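Local coordinates for peptidoglycan-recognition protein LC (Drosophila melanogaster, PDB 2F2L) that recognises bacterial peptidoglycan as a cell-surface receptor and activates the imd/Relish pathway of the insect innate immune response, at residues A[26-31]-A[85-90]. Numbering follows the deposited sequence.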
ATOM      1  N   LEU A  26      26.965   9.091   0.339  1.00 18.90           N
ATOM      2  CA  LEU A  26      26.186   9.732  -0.716  1.00 19.02           C
ATOM      3  C   LEU A  26      24.676   9.602  -0.486  1.00 18.87           C
ATOM      4  O   LEU A  26      24.164   8.504  -0.246  1.00 19.10           O
ATOM      5  CB  LEU A  26      26.555   9.109  -2.054  1.00 19.03           C
ATOM      6  CG  LEU A  26      25.882   9.673  -3.306  1.00 19.25           C
ATOM      7  CD1 LEU A  26      26.277  11.112  -3.520  1.00 20.00           C
ATOM      8  CD2 LEU A  26      26.264   8.829  -4.510  1.00 20.47           C
ATOM      9  N   VAL A  27      23.974  10.723  -0.572  1.00 18.38           N
ATOM     10  CA  VAL A  27      22.514  10.756  -0.497  1.00 18.32           C
ATOM     11  C   VAL A  27      22.009  11.409  -1.776  1.00 18.40           C
ATOM     12  O   VAL A  27      22.514  12.471  -2.172  1.00 18.30           O
ATOM     13  CB  VAL A  27      22.023  11.534   0.753  1.00 17.98           C
ATOM     14  CG1 VAL A  27      20.492  11.553   0.828  1.00 17.92           C
ATOM     15  CG2 VAL A  27      22.602  10.920   1.997  1.00 19.07           C
ATOM     16  N   ILE A  28      21.032  10.779  -2.435  1.00 18.35           N
ATOM     17  CA  ILE A  28      20.564  11.213  -3.760  1.00 18.05           C
ATOM     18  C   ILE A  28      19.105  11.654  -3.724  1.00 18.67           C
ATOM     19  O   ILE A  28      18.221  10.925  -3.212  1.00 18.54           O
ATOM     20  CB  ILE A  28      20.722  10.082  -4.801  1.00 18.55           C
ATOM     21  CG1 ILE A  28      22.203   9.720  -4.967  1.00 17.40           C
ATOM     22  CG2 ILE A  28      20.169  10.498  -6.157  1.00 18.27           C
ATOM     23  CD1 ILE A  28      22.426   8.369  -5.612  1.00 17.96           C
ATOM     24  N   ALA A  29      18.846  12.844  -4.266  1.00 18.37           N
ATOM     25  CA  ALA A  29      17.488  13.372  -4.332  1.00 18.95           C
ATOM     26  C   ALA A  29      16.861  13.060  -5.691  1.00 18.72           C
ATOM     27  O   ALA A  29      17.538  13.092  -6.716  1.00 19.75           O
ATOM     28  CB  ALA A  29      17.470  14.860  -4.049  1.00 18.56           C
ATOM     29  N   LEU A  30      15.584  12.703  -5.675  1.00 18.69           N
ATOM     30  CA  LEU A  30      14.852  12.372  -6.887  1.00 19.34           C
ATOM     31  C   LEU A  30      13.397  12.851  -6.775  1.00 19.53           C
ATOM     32  O   LEU A  30      12.847  12.916  -5.680  1.00 19.77           O
ATOM     33  CB  LEU A  30      14.839  10.858  -7.155  1.00 19.55           C
ATOM     34  CG  LEU A  30      16.125  10.032  -7.113  1.00 19.92           C
ATOM     35  CD1 LEU A  30      16.309   9.373  -5.760  1.00 20.19           C
ATOM     36  CD2 LEU A  30      16.100   8.974  -8.195  1.00 19.60           C
ATOM     37  N   PRO A  31      12.770  13.170  -7.915  1.00 19.25           N
ATOM     38  CA  PRO A  31      11.328  13.402  -7.934  1.00 19.43           C
ATOM     39  C   PRO A  31      10.579  12.074  -8.094  1.00 19.33           C
ATOM     40  O   PRO A  31      11.121  11.131  -8.672  1.00 19.01           O
ATOM     41  CB  PRO A  31      11.150  14.278  -9.172  1.00 18.90           C
ATOM     42  CG  PRO A  31      12.202  13.762 -10.106  1.00 19.26           C
ATOM     43  CD  PRO A  31      13.363  13.335  -9.249  1.00 19.10           C
ATOM     44  N   GLY A  85      18.470   0.571  -2.066  1.00 19.53           N
ATOM     45  CA  GLY A  85      17.429   1.055  -2.936  1.00 19.74           C
ATOM     46  C   GLY A  85      17.668   0.640  -4.368  1.00 19.62           C
ATOM     47  O   GLY A  85      18.636  -0.062  -4.677  1.00 18.83           O
ATOM     48  N   ALA A  86      16.757   1.062  -5.242  1.00 19.87           N
ATOM     49  CA  ALA A  86      16.822   0.737  -6.663  1.00 19.71           C
ATOM     50  C   ALA A  86      16.561   1.994  -7.506  1.00 19.80           C
ATOM     51  O   ALA A  86      16.061   1.937  -8.628  1.00 19.88           O
ATOM     52  CB  ALA A  86      15.819  -0.348  -6.978  1.00 20.35           C
ATOM     53  N   HIS A  87      16.963   3.125  -6.953  1.00 19.59           N
ATOM     54  CA  HIS A  87      16.633   4.430  -7.497  1.00 19.56           C
ATOM     55  C   HIS A  87      17.414   4.785  -8.769  1.00 19.29           C
ATOM     56  O   HIS A  87      16.838   5.343  -9.686  1.00 20.47           O
ATOM     57  CB  HIS A  87      16.785   5.510  -6.410  1.00 19.61           C
ATOM     58  CG  HIS A  87      18.052   5.408  -5.623  1.00 20.26           C
ATOM     59  ND1 HIS A  87      18.228   4.488  -4.609  1.00 20.40           N
ATOM     60  CD2 HIS A  87      19.214   6.097  -5.716  1.00 20.39           C
ATOM     61  CE1 HIS A  87      19.442   4.627  -4.104  1.00 21.27           C
ATOM     62  NE2 HIS A  87      20.061   5.596  -4.758  1.00 19.76           N
ATOM     63  N   MET A  88      18.700   4.463  -8.848  1.00 19.47           N
ATOM     64  CA  MET A  88      19.492   4.779 -10.056  1.00 19.27           C
ATOM     65  C   MET A  88      19.501   3.682 -11.138  1.00 19.49           C
ATOM     66  O   MET A  88      19.984   3.918 -12.263  1.00 19.21           O
ATOM     67  CB  MET A  88      20.940   5.099  -9.672  1.00 19.40           C
ATOM     68  CG  MET A  88      21.085   6.203  -8.643  1.00 17.92           C
ATOM     69  SD  MET A  88      20.277   7.745  -9.111  1.00 17.57           S
ATOM     70  CE  MET A  88      21.487   8.304 -10.307  1.00 19.24           C
ATOM     71  N   ASN A  89      18.976   2.498 -10.821  1.00 19.33           N
ATOM     72  CA  ASN A  89      19.052   1.347 -11.735  1.00 19.49           C
ATOM     73  C   ASN A  89      20.504   1.101 -12.133  1.00 19.07           C
ATOM     74  O   ASN A  89      20.817   0.809 -13.291  1.00 18.33           O
ATOM     75  CB  ASN A  89      18.196   1.584 -12.984  1.00 19.61           C
ATOM     76  CG  ASN A  89      16.769   1.958 -12.644  1.00 21.58           C
ATOM     77  OD1 ASN A  89      16.031   1.161 -12.069  1.00 22.80           O
ATOM     78  ND2 ASN A  89      16.366   3.174 -13.012  1.00 24.72           N
ATOM     79  N   ASN A  90      21.382   1.250 -11.149  1.00 18.94           N
ATOM     80  CA  ASN A  90      22.808   1.127 -11.341  1.00 19.12           C
ATOM     81  C   ASN A  90      23.397   0.676 -10.021  1.00 19.38           C
ATOM     82  O   ASN A  90      23.304   1.396  -9.022  1.00 19.36           O
ATOM     83  CB  ASN A  90      23.369   2.481 -11.761  1.00 19.71           C
ATOM     84  CG  ASN A  90      24.857   2.470 -11.923  1.00 19.64           C
ATOM     85  OD1 ASN A  90      25.590   2.271 -10.969  1.00 23.02           O
ATOM     86  ND2 ASN A  90      25.311   2.711 -13.124  1.00 20.57           N
TER
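Ile28 and Leu30, two residues apart on strand 24-31, pack against His87 and Met88 of the loop that leads into helix 91-94. All four are buried, and no hydrogen bond joins the two segments.

The imidazole is met at its edge: Ile28 CD1 lies near the ring plane, 3.7 Å from His87 NE2 and 3.9 Å from His87 CD2. That same NE2 is hydrogen-bonded to Ser97, just before strand 98-102, so the methyl sits beside a nitrogen that already has a polar partner. Leu30 takes the base of the histidine instead, both methyls bearing on His87 CB, Leu30 CD1 at 3.9 Å and Leu30 CD2 at 4.0 Å, and the two side chains run at about a right angle.

Met88 adds the other apolar contacts between the segments. Met88 CG lies 4.0 Å from Ile28 CD1, and the bend at chi2 (-55°) sets Met88 SD 4.0 Å from Ile28 CG2. Met88 SD has a looser neighbour in Leu30 CD2, at 4.4 Å. Leu144 of helix 141-144 touches both Ile28 and Met88.

Strand 24-31 lies inside the mixed sheet of the extracellular, amidase-type recognition domain, and here one side of it meets the loop. Dispersion and burial therefore carry the contact, while the hydrogen bond of His87 NE2 goes to Ser97 OG, beside Ile28 and just ahead of the neighbouring strand.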